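Local coordinates for protein UDP-N-acetylglucosamine 4,6-dehydratase (Vibrio fischeri, PDB 3PVZ) that binds NAD and probably acts as a lyase that dehydrates UDP-N-acetylglucosamine, at residues Phe38-Ala44 against Lys62-Asp67; Tyr113-Leu119 against Ala157-Val163. All blocks are in the same frame, centred on the assembly; numbering follows the deposited sequence.

Contact 1: Phe38-Ala44 against Lys62-Asp67; sequences FLVLGGA and KLHVVD. With NAD (nicotinamide-adenine-dinucleotide), chain E.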
# COMPACT_ATOMS: atom_id res chain seq x y z
N PHE A 38 -7.98 -19.57 -9.64
CA PHE A 38 -7.19 -18.99 -8.58
C PHE A 38 -7.62 -17.58 -8.22
O PHE A 38 -7.82 -16.72 -9.10
CB PHE A 38 -5.68 -18.94 -8.91
CG PHE A 38 -5.07 -20.25 -9.26
CD1 PHE A 38 -4.30 -20.93 -8.34
CD2 PHE A 38 -5.30 -20.83 -10.48
CE1 PHE A 38 -3.73 -22.14 -8.65
CE2 PHE A 38 -4.77 -22.07 -10.79
CZ PHE A 38 -3.97 -22.72 -9.88
N LEU A 39 -7.62 -17.32 -6.92
CA LEU A 39 -7.78 -16.01 -6.35
C LEU A 39 -6.50 -15.67 -5.55
O LEU A 39 -6.16 -16.41 -4.68
CB LEU A 39 -9.00 -16.04 -5.42
CG LEU A 39 -9.28 -14.75 -4.62
CD1 LEU A 39 -9.34 -13.45 -5.58
CD2 LEU A 39 -10.50 -14.89 -3.75
N VAL A 40 -5.83 -14.55 -5.83
CA VAL A 40 -4.67 -14.13 -5.09
C VAL A 40 -4.96 -12.81 -4.45
O VAL A 40 -5.07 -11.76 -5.12
CB VAL A 40 -3.41 -14.00 -6.02
CG1 VAL A 40 -2.16 -13.67 -5.21
CG2 VAL A 40 -3.24 -15.31 -6.79
N LEU A 41 -5.00 -12.84 -3.13
CA LEU A 41 -5.19 -11.69 -2.32
C LEU A 41 -3.84 -11.11 -1.91
O LEU A 41 -2.94 -11.79 -1.55
CB LEU A 41 -5.96 -12.11 -1.06
CG LEU A 41 -7.25 -12.83 -1.40
CD1 LEU A 41 -8.02 -13.09 -0.12
CD2 LEU A 41 -8.08 -12.02 -2.41
N GLY A 42 -3.75 -9.81 -1.89
CA GLY A 42 -2.47 -9.14 -1.74
C GLY A 42 -1.57 -9.45 -2.90
O GLY A 42 -0.31 -9.45 -2.78
N GLY A 43 -2.19 -9.66 -4.04
CA GLY A 43 -1.45 -10.11 -5.20
C GLY A 43 -0.63 -9.03 -5.87
O GLY A 43 0.07 -9.36 -6.77
N ALA A 44 -0.77 -7.76 -5.51
CA ALA A 44 0.14 -6.70 -6.01
C ALA A 44 1.38 -6.52 -5.12
O ALA A 44 2.22 -5.69 -5.40
CB ALA A 44 -0.57 -5.36 -6.16
N LYS A 62 -8.49 -19.56 -14.64
CA LYS A 62 -9.05 -18.39 -13.97
C LYS A 62 -8.00 -17.92 -12.96
O LYS A 62 -7.47 -18.73 -12.20
CB LYS A 62 -10.37 -18.72 -13.27
CG LYS A 62 -11.07 -17.49 -12.71
CD LYS A 62 -12.37 -17.81 -12.06
CE LYS A 62 -13.11 -16.55 -11.57
NZ LYS A 62 -14.29 -17.00 -10.75
N LEU A 63 -7.68 -16.62 -13.03
CA LEU A 63 -6.80 -15.96 -12.13
C LEU A 63 -7.23 -14.53 -11.83
O LEU A 63 -7.16 -13.63 -12.68
CB LEU A 63 -5.37 -16.07 -12.63
CG LEU A 63 -4.30 -15.19 -11.94
CD1 LEU A 63 -4.25 -15.64 -10.50
CD2 LEU A 63 -2.90 -15.23 -12.60
N HIS A 64 -7.69 -14.33 -10.61
CA HIS A 64 -8.16 -13.04 -10.15
C HIS A 64 -7.23 -12.53 -9.08
O HIS A 64 -6.92 -13.26 -8.15
CB HIS A 64 -9.57 -13.12 -9.60
CG HIS A 64 -10.63 -13.24 -10.64
ND1 HIS A 64 -11.97 -13.15 -10.34
CD2 HIS A 64 -10.55 -13.43 -11.98
CE1 HIS A 64 -12.68 -13.28 -11.45
NE2 HIS A 64 -11.83 -13.47 -12.46
N VAL A 65 -6.74 -11.29 -9.27
CA VAL A 65 -5.80 -10.66 -8.35
C VAL A 65 -6.49 -9.50 -7.61
O VAL A 65 -7.13 -8.68 -8.23
CB VAL A 65 -4.57 -10.11 -9.12
CG1 VAL A 65 -3.47 -9.73 -8.17
CG2 VAL A 65 -4.08 -11.17 -10.16
N VAL A 66 -6.36 -9.43 -6.31
CA VAL A 66 -6.99 -8.37 -5.50
C VAL A 66 -6.00 -7.69 -4.56
O VAL A 66 -5.30 -8.34 -3.83
CB VAL A 66 -8.09 -8.97 -4.67
CG1 VAL A 66 -8.81 -7.86 -3.76
CG2 VAL A 66 -9.14 -9.63 -5.59
N ASP A 67 -5.94 -6.36 -4.55
CA ASP A 67 -4.99 -5.65 -3.70
C ASP A 67 -5.42 -4.21 -3.64
O ASP A 67 -6.02 -3.70 -4.58
CB ASP A 67 -3.58 -5.72 -4.32
CG ASP A 67 -2.50 -5.39 -3.34
OD1 ASP A 67 -2.35 -4.19 -2.95
OD2 ASP A 67 -1.74 -6.33 -3.04
PA NAD E . 4.01 -6.62 0.90
O1A NAD E . 3.91 -5.39 1.73
O2A NAD E . 4.84 -6.36 -0.32
O5B NAD E . 2.62 -6.96 0.19
C5B NAD E . 1.48 -7.06 1.06
C4B NAD E . 0.31 -6.77 0.11
O4B NAD E . -0.94 -6.86 0.76
C3B NAD E . 0.43 -5.33 -0.47
O3B NAD E . 0.37 -5.34 -1.89
C2B NAD E . -0.77 -4.60 0.16
O2B NAD E . -1.25 -3.49 -0.58
C1B NAD E . -1.73 -5.81 0.26
N9A NAD E . -2.79 -5.56 1.22
C8A NAD E . -2.66 -5.20 2.51
N7A NAD E . -3.81 -5.00 3.06
C5A NAD E . -4.76 -5.32 2.13
C6A NAD E . -6.15 -5.30 2.12
N6A NAD E . -6.79 -4.98 3.29
N1A NAD E . -6.81 -5.64 1.01
C2A NAD E . -6.15 -5.96 -0.10
N3A NAD E . -4.84 -5.96 -0.13
C4A NAD E . -4.13 -5.66 0.94
O3 NAD E . 4.53 -7.83 1.82
PN NAD E . 5.30 -9.09 1.12
O1N NAD E . 6.80 -8.88 1.21
O2N NAD E . 4.88 -9.54 -0.21
O5D NAD E . 5.05 -10.21 2.31
C5D NAD E . 3.76 -10.79 2.22
C4D NAD E . 3.57 -11.78 3.37
O4D NAD E . 4.78 -12.60 3.52
C3D NAD E . 3.41 -11.03 4.71
O3D NAD E . 2.63 -11.76 5.68
C2D NAD E . 4.86 -11.00 5.26
O2D NAD E . 4.90 -10.85 6.69
C1D NAD E . 5.36 -12.38 4.84
N1N NAD E . 6.83 -12.46 4.82
C2N NAD E . 7.50 -11.65 3.99
C3N NAD E . 8.88 -11.69 3.92
C7N NAD E . 9.63 -10.79 3.04
O7N NAD E . 10.86 -10.86 3.11
N7N NAD E . 9.05 -9.91 2.21
C4N NAD E . 9.58 -12.61 4.74
C5N NAD E . 8.85 -13.44 5.57
C6N NAD E . 7.46 -13.34 5.60
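D67 and A44 meet where two parallel strands run out beneath the adenosine ribose of NAD. The methyl CB of A44 packs against the carboxylate carbon CG of D67 at 3.4 Å, and the amide N of A44 gives a hydrogen bond to D67 OD2 (3.0 Å) from above the carboxylate plane, 49° out of it. With CG anti to its backbone N (chi1 -163°), D67 holds its carboxylate between this turn and the cofactor. There OD1 accepts a hydrogen bond from NAD O2B at 2.7 Å and OD2 one from NAD O3B at 2.6 Å, so both ribose hydroxyls are gripped by one side chain; S69 N also bonds OD1.

At the other end, F38 N bonds K62 O at 2.7 Å from above the carbonyl plane, and the same oxygen lies in the plane of the F38 ring, at its edge near CD2. F38 CB touches L63 CD1, which V40 CG2 meets as well, on the face covered by helix 46-56. V66 works on the opposite face: its side chain and that of L39 cross, V66 CG2 3.8 Å from L39 CD1, while L41 CD2 lies alongside V66 CB, under Y103 of helix 101-109.

Between these ends the backbone bonds alternate from H64 N to F38 O, V40 N to H64 O and V66 N to V40 O. V66 O then takes weak bonds from G42 N and G43 N as the first strand turns away. G43 CA packs on V65 CG1, 3.6 Å away. A beta-alpha-beta unit with a glycine-rich turn after its first strand and an acidic residue after its second, holding the adenosine ribose, is the hallmark of the NAD-binding Rossmann fold.

Contact 2: Tyr113-Leu119 against Ala157-Val163; sequences YDYVLNL and AKKYFCV. With NAD (nicotinamide-adenine-dinucleotide), chain E.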
# COMPACT_ATOMS: atom_id res chain seq x y z
N TYR A 113 -13.70 -20.25 -6.83
CA TYR A 113 -12.25 -20.47 -6.99
C TYR A 113 -11.91 -21.86 -6.47
O TYR A 113 -12.62 -22.38 -5.65
CB TYR A 113 -11.41 -19.45 -6.26
CG TYR A 113 -11.71 -18.06 -6.69
CD1 TYR A 113 -11.15 -17.53 -7.84
CD2 TYR A 113 -12.51 -17.24 -5.95
CE1 TYR A 113 -11.45 -16.24 -8.24
CE2 TYR A 113 -12.80 -15.94 -6.35
CZ TYR A 113 -12.26 -15.44 -7.48
OH TYR A 113 -12.58 -14.13 -7.86
N ASP A 114 -10.85 -22.46 -6.99
CA ASP A 114 -10.39 -23.75 -6.47
C ASP A 114 -9.33 -23.50 -5.40
O ASP A 114 -9.34 -24.15 -4.34
CB ASP A 114 -9.86 -24.62 -7.59
CG ASP A 114 -10.91 -24.91 -8.63
OD1 ASP A 114 -11.90 -25.57 -8.24
OD2 ASP A 114 -10.76 -24.47 -9.83
N TYR A 115 -8.50 -22.48 -5.65
CA TYR A 115 -7.37 -22.18 -4.80
C TYR A 115 -7.38 -20.70 -4.48
O TYR A 115 -7.46 -19.84 -5.38
CB TYR A 115 -6.05 -22.53 -5.48
CG TYR A 115 -5.81 -24.01 -5.82
CD1 TYR A 115 -5.29 -24.86 -4.87
CD2 TYR A 115 -6.00 -24.50 -7.12
CE1 TYR A 115 -5.06 -26.20 -5.16
CE2 TYR A 115 -5.78 -25.78 -7.42
CZ TYR A 115 -5.30 -26.65 -6.43
OH TYR A 115 -5.09 -27.96 -6.70
N VAL A 116 -7.33 -20.40 -3.19
CA VAL A 116 -7.34 -19.02 -2.71
C VAL A 116 -6.02 -18.80 -1.97
O VAL A 116 -5.70 -19.55 -1.08
CB VAL A 116 -8.56 -18.73 -1.83
CG1 VAL A 116 -8.49 -17.27 -1.31
CG2 VAL A 116 -9.86 -19.01 -2.64
N LEU A 117 -5.23 -17.81 -2.40
CA LEU A 117 -3.91 -17.52 -1.84
C LEU A 117 -3.94 -16.12 -1.21
O LEU A 117 -4.37 -15.17 -1.85
CB LEU A 117 -2.83 -17.57 -2.94
CG LEU A 117 -2.54 -18.93 -3.60
CD1 LEU A 117 -3.58 -19.21 -4.72
CD2 LEU A 117 -1.13 -19.00 -4.18
N ASN A 118 -3.58 -16.02 0.05
CA ASN A 118 -3.59 -14.74 0.76
C ASN A 118 -2.18 -14.32 1.11
O ASN A 118 -1.59 -14.85 2.04
CB ASN A 118 -4.45 -14.85 2.01
CG ASN A 118 -4.67 -13.50 2.74
OD1 ASN A 118 -4.17 -12.47 2.35
ND2 ASN A 118 -5.49 -13.53 3.76
N LEU A 119 -1.66 -13.36 0.35
CA LEU A 119 -0.36 -12.80 0.60
C LEU A 119 -0.57 -11.35 1.03
O LEU A 119 0.33 -10.54 0.89
CB LEU A 119 0.53 -12.82 -0.68
CG LEU A 119 1.10 -14.19 -1.08
CD1 LEU A 119 1.83 -14.86 0.10
CD2 LEU A 119 0.01 -15.08 -1.68
N ALA A 157 -14.22 -23.90 -2.36
CA ALA A 157 -12.76 -23.95 -2.66
C ALA A 157 -12.13 -25.20 -2.08
O ALA A 157 -12.58 -25.69 -1.05
CB ALA A 157 -12.02 -22.74 -2.08
N LYS A 158 -11.08 -25.70 -2.70
CA LYS A 158 -10.48 -26.90 -2.18
C LYS A 158 -9.28 -26.64 -1.29
O LYS A 158 -8.93 -27.52 -0.50
CB LYS A 158 -10.14 -27.89 -3.27
CG LYS A 158 -9.14 -27.46 -4.24
CD LYS A 158 -8.69 -28.74 -5.08
CE LYS A 158 -8.64 -28.44 -6.57
NZ LYS A 158 -7.62 -29.23 -7.43
N LYS A 159 -8.73 -25.42 -1.37
CA LYS A 159 -7.47 -25.11 -0.72
C LYS A 159 -7.30 -23.62 -0.49
O LYS A 159 -7.53 -22.79 -1.37
CB LYS A 159 -6.29 -25.68 -1.53
CG LYS A 159 -4.91 -25.43 -0.94
CD LYS A 159 -4.67 -26.51 0.16
CE LYS A 159 -3.30 -26.44 0.72
NZ LYS A 159 -2.29 -26.88 -0.29
N TYR A 160 -6.90 -23.30 0.73
CA TYR A 160 -6.54 -21.95 1.09
C TYR A 160 -5.07 -21.96 1.49
O TYR A 160 -4.61 -22.87 2.12
CB TYR A 160 -7.43 -21.47 2.26
CG TYR A 160 -7.30 -20.01 2.63
CD1 TYR A 160 -6.29 -19.57 3.46
CD2 TYR A 160 -8.21 -19.06 2.16
CE1 TYR A 160 -6.18 -18.23 3.81
CE2 TYR A 160 -8.10 -17.73 2.50
CZ TYR A 160 -7.08 -17.32 3.34
OH TYR A 160 -6.97 -15.98 3.69
N PHE A 161 -4.33 -20.97 1.04
CA PHE A 161 -2.92 -20.85 1.28
C PHE A 161 -2.68 -19.49 1.87
O PHE A 161 -3.20 -18.46 1.38
CB PHE A 161 -2.11 -21.00 -0.02
CG PHE A 161 -0.70 -20.55 0.13
CD1 PHE A 161 0.26 -21.39 0.71
CD2 PHE A 161 -0.34 -19.25 -0.16
CE1 PHE A 161 1.54 -20.95 0.95
CE2 PHE A 161 0.96 -18.82 0.04
CZ PHE A 161 1.90 -19.69 0.61
N CYS A 162 -1.83 -19.46 2.89
CA CYS A 162 -1.39 -18.18 3.40
C CYS A 162 -0.04 -18.34 4.09
O CYS A 162 0.50 -19.42 4.13
CB CYS A 162 -2.44 -17.59 4.34
SG CYS A 162 -2.74 -18.61 5.73
N VAL A 163 0.49 -17.27 4.65
CA VAL A 163 1.85 -17.27 5.19
C VAL A 163 1.86 -17.67 6.65
O VAL A 163 0.90 -17.40 7.36
CB VAL A 163 2.49 -15.90 5.12
CG1 VAL A 163 2.33 -15.32 3.73
CG2 VAL A 163 1.89 -14.99 6.21
PA NAD E . 4.01 -6.62 0.90
O1A NAD E . 3.91 -5.39 1.73
O2A NAD E . 4.84 -6.36 -0.32
O5B NAD E . 2.62 -6.96 0.19
C5B NAD E . 1.48 -7.06 1.06
C4B NAD E . 0.31 -6.77 0.11
O4B NAD E . -0.94 -6.86 0.76
C3B NAD E . 0.43 -5.33 -0.47
O3B NAD E . 0.37 -5.34 -1.89
C2B NAD E . -0.77 -4.60 0.16
O2B NAD E . -1.25 -3.49 -0.58
C1B NAD E . -1.73 -5.81 0.26
N9A NAD E . -2.79 -5.56 1.22
C8A NAD E . -2.66 -5.20 2.51
N7A NAD E . -3.81 -5.00 3.06
C5A NAD E . -4.76 -5.32 2.13
C6A NAD E . -6.15 -5.30 2.12
N6A NAD E . -6.79 -4.98 3.29
N1A NAD E . -6.81 -5.64 1.01
C2A NAD E . -6.15 -5.96 -0.10
N3A NAD E . -4.84 -5.96 -0.13
C4A NAD E . -4.13 -5.66 0.94
O3 NAD E . 4.53 -7.83 1.82
PN NAD E . 5.30 -9.09 1.12
O1N NAD E . 6.80 -8.88 1.21
O2N NAD E . 4.88 -9.54 -0.21
O5D NAD E . 5.05 -10.21 2.31
C5D NAD E . 3.76 -10.79 2.22
C4D NAD E . 3.57 -11.78 3.37
O4D NAD E . 4.78 -12.60 3.52
C3D NAD E . 3.41 -11.03 4.71
O3D NAD E . 2.63 -11.76 5.68
C2D NAD E . 4.86 -11.00 5.26
O2D NAD E . 4.90 -10.85 6.69
C1D NAD E . 5.36 -12.38 4.84
N1N NAD E . 6.83 -12.46 4.82
C2N NAD E . 7.50 -11.65 3.99
C3N NAD E . 8.88 -11.69 3.92
C7N NAD E . 9.63 -10.79 3.04
O7N NAD E . 10.86 -10.86 3.11
N7N NAD E . 9.05 -9.91 2.21
C4N NAD E . 9.58 -12.61 4.74
C5N NAD E . 8.85 -13.44 5.57
C6N NAD E . 7.46 -13.34 5.60
O HOH W 1 -0.84 -14.58 4.50
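V116 and Y160 pack closely in the middle of this parallel pair: V116 CG1 lies 3.9 Å from Y160 CE2, and the ring's face passes over V116 O. Chi1 of -172° swings the Y160 ring away from its own amide N, alongside N118, the amide and ring planes 87° apart. N118 ND2 donates to Y160 OH at 2.9 Å, the oxygen lying 15° out of the amide plane. T148 OG1 also bonds that hydroxyl and S120 OG bonds N118 OD1, so both polar ends are held beside helix 131-154. On the other face L117 CB, and past the strand end L119 CD1, reach the edge of the F161 ring, which helix 237-250 covers. Backbone bonds from V116 N to K159 O, F161 N to V116 O and N118 N to F161 O tie the strands.

The start of the pair is nearer solvent. D114 O takes a bond from K158 N (2.8 Å) and a weak one from K159 N, and exposed K158 bends back over one face of the Y115 ring to give NZ to Y115 OH at 2.9 Å. At the far end the pair loosens: a water bridges N118 O (2.6 Å) and V163 N (3.0 Å). There L119 O faces the cofactor, as does V163, modelled in two conformers. Adjacent parallel strands whose C-terminal ends border the dinucleotide are typical of a Rossmann-fold sheet.

In the fold
Contacts 1 and 2 lie in one mixed sheet, their centres about 10 Å apart. Across it the four strands run 62-66, 37-41, 115-118, 159-163, so the middle two, one from each contact, are direct neighbours; L41 N probably bonds L117 O, and Y113 reaches back to H64. Along the chain contact 1 closes before contact 2 opens, with helix 70-83, strand 90-94 and helix 101-109 in between. Chain order thus differs from sheet order: after strand 90-94 at the edge, the chain crosses back to the other side of 37-41. All four strands point their C-terminal ends at NAD, contact 1 serving its adenosine ribose, contact 2 bordering it through L119 (adenosine side) and V163 (nicotinamide ribose).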